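Local structure of MxaA (Stigmatella aurantiaca, 4W4T) at residues A[187-192]-A[241-246]; A[288-293]-A[308-313]. The protein forms part of the myxalamid PKS-NRPS pathway, in which this chain, the terminal reductase domain, binds NADPH and probably releases the carrier-bound product as a primary alcohol. All blocks are in the same frame, centred on the assembly; numbering follows the deposited sequence.

Interaction 1 of 2, residues A[187-192]-A[241-246]; sequences YVSTVS and ILRPGR
Leu242 grips the edge of the 187-188 strand with both its backbone polar atoms, one on each side of Val188. Its N donates to Tyr187 O at 2.9 Å, almost straight at 174°, and Ser189 N returns a 2.7 Å bond to Leu242 O, the alternation of a parallel pair. Regular pairing then lapses, and Thr190 N is buried without a partner. Contact by backbone bonding resumes at Val191 N, which reaches Pro244 O at 3.1 Å. Side chains fill in around these bonds. Val188 CG1, set anti to its N (chi1 -174°), crosses Pro244 at about a right angle and lies 3.7 Å from Pro244 CG. Arg243 CB rests 3.7 Å from Thr190 C, while Val191 CG2 comes within 3.8 Å of Gly245 CA. With chi1 at 173°, Thr190 points OG1 forward along the chain, where it accepts from Ser192 N at 3.0 Å in an ST turn. The same hydroxyl holds a water at 2.7 Å (Thr190 OG1 to the water oxygen), and that water donates to Pro244 O, giving this carbonyl a second bond. A valine in place of Thr190 would probably leave Ser192 N without its acceptor and the water bound to Pro244 O without its anchor on this strand. Farther out, Glu226 of helix 217-234 takes Ser189 OG on one carboxylate oxygen and forms a salt bridge with Arg243 through the other; His309 binds the same guanidinium. The pair forms neighbouring parallel strands of the Rossmann fold of short-chain dehydrogenases: strand 239-248 is only interrupted near Gly245, whereas strand 185-188 ends and leads into a loop beside NADPH-binding Lys222, which donates to Val188 O, and Asn149, which touches the Val188 side chain.

Interaction 2 of 2, residues A[288-293]-A[308-313]; sequences DYVSSA and YHLVNP
Leu310 pushes its forked end against helix 287-298, its two methyls meeting Val290 and Ala293, about a turn apart. CD1 lies 4.1 Å from Val290 CG1, the two side chains crossing obliquely, and also 3.9 Å from the backbone Val290 O, while touching Ala293 CB as well. The other branch, Leu310 CD2, is nearest Ala293, meeting its CB at 3.9 Å. Leu242 of the adjoining strand and Ile294 and Leu297 of the same helix also pack on Leu310. Val290 in turn spreads beyond the leucine onto Pro244 and Val247, and its side chain is about 4 Å, nearest atoms, from that of Leu67, an NADPH-binding residue. This is the helix-on-sheet layer of a Rossmann fold: the axes of helix 288-293 and strand 308-310 approach to 9.6 Å and run nearly antiparallel, at 153°, the helix preceding the strand in the alternating order of such domains. Tyr289 adds the polar part of the contact. Its CG stands anti to the backbone N (chi1 172°), sending the ring toward the end of the strand, where the edge carrying CE2 lies beside the Leu310 carbonyl carbon. Tyr289 OH donates to a water 2.8 Å away, placed in the plane of the ring. That water gives its own hydrogens to His309 O at 2.8 Å and to Val311 O at 2.7 Å, tying the phenol to two carbonyls. They flank Leu310, the centre of an inverse gamma turn whose bond from Val311 N to His309 O is weak. Thr384 and Leu388 of helix 382-388 touch the Tyr289 side chain, and Leu388 also touches Ala293.

The two interactions lie in series along the chain, 187-192 with 241-246 closing before 288-293 with 308-313 opens, yet their centres are only 9 Å apart. They share one parallel sheet, in which strand 239-248 sits between 185-188 and 307-310. Probable hydrogen bonds of 2.8 Å, from Arg243 N to Tyr308 O and from Leu310 N to Arg243 O, join them directly, and Val311 CG1 packs on Val191 CG1. Interaction 1 therefore joins strands within the sheet, while interaction 2 adds a helix on one of its faces. Strand 239-248 thus ties the sheet pairing and the helix layer into one Rossmann core bordering the NADPH site.

Interaction 1 of 2, residues A[187-192]-A[241-246]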
ATOM      1  N   TYR A 187       1.097  29.664   9.755  1.00 11.60           N
ATOM      2  CA  TYR A 187       1.546  28.325   9.381  1.00 12.67           C
ATOM      3  C   TYR A 187       0.551  27.256   9.819  1.00 12.84           C
ATOM      4  O   TYR A 187       0.243  27.137  11.001  1.00 13.70           O
ATOM      5  CB  TYR A 187       2.930  28.045   9.981  1.00 12.64           C
ATOM      6  CG  TYR A 187       3.356  26.622   9.742  1.00 13.64           C
ATOM      7  CD1 TYR A 187       3.443  26.121   8.448  1.00 12.25           C
ATOM      8  CD2 TYR A 187       3.629  25.772  10.798  1.00 12.35           C
ATOM      9  CE1 TYR A 187       3.809  24.807   8.210  1.00 13.53           C
ATOM     10  CE2 TYR A 187       4.004  24.449  10.571  1.00 12.93           C
ATOM     11  CZ  TYR A 187       4.087  23.979   9.274  1.00 13.17           C
ATOM     12  OH  TYR A 187       4.436  22.665   9.037  1.00 13.68           O
ATOM     13  N   VAL A 188       0.052  26.482   8.860  1.00 12.63           N
ATOM     14  CA  VAL A 188      -0.837  25.370   9.181  1.00 12.20           C
ATOM     15  C   VAL A 188      -0.021  24.110   9.449  1.00 14.08           C
ATOM     16  O   VAL A 188       0.503  23.457   8.533  1.00 13.75           O
ATOM     17  CB  VAL A 188      -1.870  25.134   8.081  1.00 14.34           C
ATOM     18  CG1 VAL A 188      -2.868  24.054   8.532  1.00 11.15           C
ATOM     19  CG2 VAL A 188      -2.618  26.462   7.783  1.00 11.86           C
ATOM     20  N   SER A 189       0.084  23.766  10.731  1.00 14.12           N
ATOM     21  CA  SER A 189       0.806  22.573  11.166  1.00 12.61           C
ATOM     22  C   SER A 189      -0.148  21.391  11.303  1.00 13.92           C
ATOM     23  O   SER A 189      -0.879  21.069  10.366  1.00 14.16           O
ATOM     24  CB  SER A 189       1.520  22.831  12.493  1.00 12.26           C
ATOM     25  OG  SER A 189       2.255  21.692  12.908  1.00 13.79           O
ATOM     26  N   THR A 190      -0.148  20.744  12.467  1.00 13.14           N
ATOM     27  CA  THR A 190      -1.060  19.622  12.688  1.00 13.39           C
ATOM     28  C   THR A 190      -0.926  19.143  14.122  1.00 14.00           C
ATOM     29  O   THR A 190       0.144  19.246  14.702  1.00 11.63           O
ATOM     30  CB  THR A 190      -0.777  18.446  11.724  1.00 16.62           C
ATOM     31  OG1 THR A 190      -1.576  17.319  12.081  1.00 14.13           O
ATOM     32  CG2 THR A 190       0.692  18.035  11.781  1.00 14.23           C
ATOM     33  N   VAL A 191      -2.001  18.615  14.704  1.00 13.03           N
ATOM     34  CA  VAL A 191      -1.874  18.031  16.035  1.00 13.50           C
ATOM     35  C   VAL A 191      -0.976  16.799  15.990  1.00 15.53           C
ATOM     36  O   VAL A 191      -0.499  16.336  17.025  1.00 16.38           O
ATOM     37  CB  VAL A 191      -3.242  17.646  16.645  1.00 15.41           C
ATOM     38  CG1 VAL A 191      -4.097  18.892  16.828  1.00 17.27           C
ATOM     39  CG2 VAL A 191      -3.938  16.590  15.782  1.00 16.41           C
ATOM     40  N   SER A 192      -0.725  16.273  14.793  1.00 14.49           N
ATOM     41  CA  SER A 192       0.148  15.094  14.682  1.00 16.55           C
ATOM     42  C   SER A 192       1.629  15.383  14.950  1.00 14.97           C
ATOM     43  O   SER A 192       2.456  14.460  14.916  1.00 15.38           O
ATOM     44  CB  SER A 192      -0.012  14.448  13.309  1.00 15.82           C
ATOM     45  OG  SER A 192      -1.312  13.915  13.199  1.00 20.26           O
ATOM     46  N   ILE A 241       0.997  29.777  14.636  1.00 14.76           N
ATOM     47  CA  ILE A 241       1.049  28.337  14.393  1.00 15.69           C
ATOM     48  C   ILE A 241      -0.289  27.705  14.705  1.00 15.11           C
ATOM     49  O   ILE A 241      -0.736  27.721  15.842  1.00 14.72           O
ATOM     50  CB  ILE A 241       2.152  27.668  15.224  1.00 13.13           C
ATOM     51  CG1 ILE A 241       3.514  28.265  14.820  1.00 13.78           C
ATOM     52  CG2 ILE A 241       2.113  26.142  15.047  1.00 13.98           C
ATOM     53  CD1 ILE A 241       4.686  27.744  15.646  1.00 15.28           C
ATOM     54  N   LEU A 242      -0.926  27.172  13.669  1.00 14.53           N
ATOM     55  CA  LEU A 242      -2.267  26.612  13.757  1.00 14.42           C
ATOM     56  C   LEU A 242      -2.200  25.105  13.564  1.00 13.26           C
ATOM     57  O   LEU A 242      -1.727  24.644  12.533  1.00 12.16           O
ATOM     58  CB  LEU A 242      -3.168  27.253  12.700  1.00 15.03           C
ATOM     59  CG  LEU A 242      -2.981  28.769  12.785  1.00 18.27           C
ATOM     60  CD1 LEU A 242      -2.994  29.453  11.435  1.00 17.36           C
ATOM     61  CD2 LEU A 242      -4.020  29.339  13.714  1.00 16.56           C
ATOM     62  N   ARG A 243      -2.680  24.349  14.554  1.00 12.15           N
ATOM     63  CA  ARG A 243      -2.641  22.890  14.497  1.00 12.91           C
ATOM     64  C   ARG A 243      -4.054  22.322  14.420  1.00 13.57           C
ATOM     65  O   ARG A 243      -4.718  22.175  15.444  1.00 14.74           O
ATOM     66  CB  ARG A 243      -1.948  22.310  15.737  1.00 12.86           C
ATOM     67  CG  ARG A 243      -0.514  22.738  15.978  1.00 13.14           C
ATOM     68  CD  ARG A 243      -0.051  22.174  17.339  1.00 14.51           C
ATOM     69  NE  ARG A 243       1.380  22.333  17.587  1.00 13.58           N
ATOM     70  CZ  ARG A 243       1.940  22.273  18.791  1.00 13.39           C
ATOM     71  NH1 ARG A 243       1.189  22.085  19.875  1.00 13.46           N
ATOM     72  NH2 ARG A 243       3.254  22.404  18.913  1.00 14.92           N
ATOM     73  N   PRO A 244      -4.526  22.011  13.209  1.00 14.85           N
ATOM     74  CA  PRO A 244      -5.840  21.385  13.065  1.00 13.55           C
ATOM     75  C   PRO A 244      -5.835  19.959  13.592  1.00 14.22           C
ATOM     76  O   PRO A 244      -4.800  19.318  13.527  1.00 13.83           O
ATOM     77  CB  PRO A 244      -6.075  21.399  11.552  1.00 14.73           C
ATOM     78  CG  PRO A 244      -5.113  22.439  11.021  1.00 14.47           C
ATOM     79  CD  PRO A 244      -3.916  22.313  11.904  1.00 15.01           C
ATOM     80  N   GLY A 245      -6.960  19.493  14.110  1.00 15.69           N
ATOM     81  CA  GLY A 245      -7.114  18.091  14.461  1.00 17.18           C
ATOM     82  C   GLY A 245      -7.489  17.264  13.248  1.00 19.13           C
ATOM     83  O   GLY A 245      -6.943  17.438  12.159  1.00 17.59           O
ATOM     84  N   ARG A 246      -8.436  16.351  13.432  1.00 20.58           N
ATOM     85  CA  ARG A 246      -8.926  15.529  12.337  1.00 17.72           C
ATOM     86  C   ARG A 246      -9.997  16.323  11.591  1.00 17.83           C
ATOM     87  O   ARG A 246     -11.119  16.498  12.087  1.00 16.68           O
ATOM     88  CB  ARG A 246      -9.486  14.207  12.861  1.00 18.16           C
ATOM     89  CG  ARG A 246     -10.183  13.377  11.812  1.00 18.66           C
ATOM     90  CD  ARG A 246     -10.710  12.073  12.414  1.00 21.39           C
ATOM     91  NE  ARG A 246      -9.637  11.164  12.810  1.00 26.53           N
ATOM     92  CZ  ARG A 246      -9.407  10.784  14.063  1.00 28.84           C
ATOM     93  NH1 ARG A 246     -10.180  11.241  15.042  1.00 22.74           N
ATOM     94  NH2 ARG A 246      -8.409   9.945  14.344  1.00 25.14           N
TER
HETATM   95  O   HOH W   1      -4.105  17.519  11.313  1.00 22.29           O

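Interaction 2 of 2, residues A[288-293]-A[308-313]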
ATOM      1  N   ASP A 288     -15.225  23.823   7.972  1.00 14.23           N
ATOM      2  CA  ASP A 288     -15.666  25.225   8.039  1.00 15.62           C
ATOM      3  C   ASP A 288     -15.236  25.894   9.351  1.00 15.09           C
ATOM      4  O   ASP A 288     -14.953  27.096   9.374  1.00 16.59           O
ATOM      5  CB  ASP A 288     -17.184  25.387   7.822  1.00 16.17           C
ATOM      6  CG  ASP A 288     -18.037  24.361   8.587  1.00 15.79           C
ATOM      7  OD1 ASP A 288     -17.658  23.177   8.637  1.00 15.59           O
ATOM      8  OD2 ASP A 288     -19.111  24.761   9.103  1.00 18.36           O
ATOM      9  N   TYR A 289     -15.111  25.126  10.425  1.00 13.26           N
ATOM     10  CA  TYR A 289     -14.557  25.689  11.651  1.00 13.56           C
ATOM     11  C   TYR A 289     -13.046  25.935  11.542  1.00 14.74           C
ATOM     12  O   TYR A 289     -12.553  26.971  11.981  1.00 14.42           O
ATOM     13  CB  TYR A 289     -14.846  24.784  12.846  1.00 13.14           C
ATOM     14  CG  TYR A 289     -14.121  25.217  14.098  1.00 15.10           C
ATOM     15  CD1 TYR A 289     -14.469  26.401  14.758  1.00 15.31           C
ATOM     16  CD2 TYR A 289     -13.083  24.454  14.618  1.00 18.06           C
ATOM     17  CE1 TYR A 289     -13.809  26.796  15.893  1.00 17.20           C
ATOM     18  CE2 TYR A 289     -12.421  24.833  15.762  1.00 15.19           C
ATOM     19  CZ  TYR A 289     -12.783  26.008  16.393  1.00 15.52           C
ATOM     20  OH  TYR A 289     -12.115  26.390  17.525  1.00 18.03           O
ATOM     21  N   VAL A 290     -12.309  24.962  11.002  1.00 13.08           N
ATOM     22  CA  VAL A 290     -10.866  25.117  10.887  1.00 14.09           C
ATOM     23  C   VAL A 290     -10.532  26.321  10.018  1.00 13.24           C
ATOM     24  O   VAL A 290      -9.734  27.176  10.414  1.00 13.97           O
ATOM     25  CB  VAL A 290     -10.199  23.866  10.305  1.00 13.36           C
ATOM     26  CG1 VAL A 290      -8.704  24.070  10.224  1.00 14.11           C
ATOM     27  CG2 VAL A 290     -10.528  22.654  11.175  1.00 14.68           C
ATOM     28  N   SER A 291     -11.163  26.419   8.853  1.00 13.94           N
ATOM     29  CA  SER A 291     -10.835  27.527   7.957  1.00 16.09           C
ATOM     30  C   SER A 291     -11.236  28.862   8.577  1.00 16.96           C
ATOM     31  O   SER A 291     -10.468  29.816   8.509  1.00 14.94           O
ATOM     32  CB  SER A 291     -11.482  27.363   6.579  1.00 16.74           C
ATOM     33  OG  SER A 291     -12.896  27.322   6.641  1.00 22.68           O
ATOM     34  N   SER A 292     -12.411  28.944   9.204  1.00 14.80           N
ATOM     35  CA  SER A 292     -12.806  30.218   9.821  1.00 16.97           C
ATOM     36  C   SER A 292     -11.884  30.591  10.967  1.00 16.55           C
ATOM     37  O   SER A 292     -11.547  31.758  11.128  1.00 18.37           O
ATOM     38  CB  SER A 292     -14.256  30.182  10.325  1.00 19.84           C
ATOM     39  OG  SER A 292     -15.156  30.213   9.238  1.00 23.32           O
ATOM     40  N   ALA A 293     -11.472  29.608  11.766  1.00 14.17           N
ATOM     41  CA  ALA A 293     -10.597  29.895  12.901  1.00 13.21           C
ATOM     42  C   ALA A 293      -9.211  30.337  12.435  1.00 14.61           C
ATOM     43  O   ALA A 293      -8.627  31.246  13.018  1.00 15.21           O
ATOM     44  CB  ALA A 293     -10.476  28.682  13.829  1.00 15.76           C
ATOM     45  N   TYR A 308      -2.276  27.490  18.336  1.00 16.84           N
ATOM     46  CA  TYR A 308      -3.676  27.167  18.591  1.00 15.31           C
ATOM     47  C   TYR A 308      -4.035  25.770  18.114  1.00 16.72           C
ATOM     48  O   TYR A 308      -3.611  25.323  17.048  1.00 15.55           O
ATOM     49  CB  TYR A 308      -4.595  28.199  17.930  1.00 16.69           C
ATOM     50  CG  TYR A 308      -4.318  29.593  18.441  1.00 19.76           C
ATOM     51  CD1 TYR A 308      -4.920  30.056  19.604  1.00 18.69           C
ATOM     52  CD2 TYR A 308      -3.414  30.424  17.787  1.00 18.37           C
ATOM     53  CE1 TYR A 308      -4.656  31.330  20.096  1.00 18.60           C
ATOM     54  CE2 TYR A 308      -3.141  31.698  18.268  1.00 20.80           C
ATOM     55  CZ  TYR A 308      -3.760  32.146  19.419  1.00 19.84           C
ATOM     56  OH  TYR A 308      -3.485  33.408  19.901  1.00 20.54           O
ATOM     57  N   HIS A 309      -4.815  25.079  18.935  1.00 14.76           N
ATOM     58  CA  HIS A 309      -5.301  23.757  18.588  1.00 14.64           C
ATOM     59  C   HIS A 309      -6.684  23.875  17.999  1.00 15.58           C
ATOM     60  O   HIS A 309      -7.651  24.174  18.708  1.00 15.50           O
ATOM     61  CB  HIS A 309      -5.302  22.852  19.811  1.00 13.78           C
ATOM     62  CG  HIS A 309      -3.935  22.429  20.242  1.00 15.19           C
ATOM     63  ND1 HIS A 309      -3.675  21.882  21.481  1.00 16.58           N
ATOM     64  CD2 HIS A 309      -2.743  22.479  19.596  1.00 16.01           C
ATOM     65  CE1 HIS A 309      -2.387  21.603  21.576  1.00 16.91           C
ATOM     66  NE2 HIS A 309      -1.800  21.950  20.442  1.00 15.99           N
ATOM     67  N   LEU A 310      -6.783  23.663  16.691  1.00 13.88           N
ATOM     68  CA  LEU A 310      -8.069  23.782  16.025  1.00 14.78           C
ATOM     69  C   LEU A 310      -8.722  22.413  15.997  1.00 15.76           C
ATOM     70  O   LEU A 310      -8.747  21.730  14.974  1.00 14.64           O
ATOM     71  CB  LEU A 310      -7.906  24.365  14.621  1.00 12.21           C
ATOM     72  CG  LEU A 310      -7.138  25.689  14.622  1.00 15.75           C
ATOM     73  CD1 LEU A 310      -7.127  26.317  13.218  1.00 13.81           C
ATOM     74  CD2 LEU A 310      -7.729  26.649  15.646  1.00 18.07           C
ATOM     75  N   VAL A 311      -9.225  22.029  17.164  1.00 14.97           N
ATOM     76  CA  VAL A 311      -9.855  20.741  17.393  1.00 14.59           C
ATOM     77  C   VAL A 311     -11.250  20.968  17.940  1.00 15.35           C
ATOM     78  O   VAL A 311     -11.553  22.031  18.475  1.00 16.35           O
ATOM     79  CB  VAL A 311      -9.050  19.886  18.388  1.00 17.75           C
ATOM     80  CG1 VAL A 311      -7.610  19.664  17.867  1.00 18.00           C
ATOM     81  CG2 VAL A 311      -9.016  20.570  19.754  1.00 16.71           C
ATOM     82  N   ASN A 312     -12.099  19.962  17.809  1.00 16.43           N
ATOM     83  CA  ASN A 312     -13.415  20.015  18.418  1.00 16.90           C
ATOM     84  C   ASN A 312     -13.257  19.965  19.936  1.00 18.84           C
ATOM     85  O   ASN A 312     -12.684  19.014  20.470  1.00 17.75           O
ATOM     86  CB  ASN A 312     -14.283  18.864  17.910  1.00 17.63           C
ATOM     87  CG  ASN A 312     -15.769  19.144  18.068  1.00 19.12           C
ATOM     88  OD1 ASN A 312     -16.186  19.780  19.031  1.00 20.75           O
ATOM     89  ND2 ASN A 312     -16.565  18.688  17.113  1.00 18.19           N
ATOM     90  N   PRO A 313     -13.756  20.997  20.638  1.00 18.21           N
ATOM     91  CA  PRO A 313     -13.717  21.007  22.107  1.00 18.90           C
ATOM     92  C   PRO A 313     -14.487  19.835  22.726  1.00 21.58           C
ATOM     93  O   PRO A 313     -14.199  19.443  23.858  1.00 22.90           O
ATOM     94  CB  PRO A 313     -14.386  22.344  22.470  1.00 22.57           C
ATOM     95  CG  PRO A 313     -14.300  23.167  21.230  1.00 23.44           C
ATOM     96  CD  PRO A 313     -14.420  22.196  20.101  1.00 19.88           C
TER
HETATM   97  O   HOH W   2     -10.438  24.510  18.751  1.00 17.86           O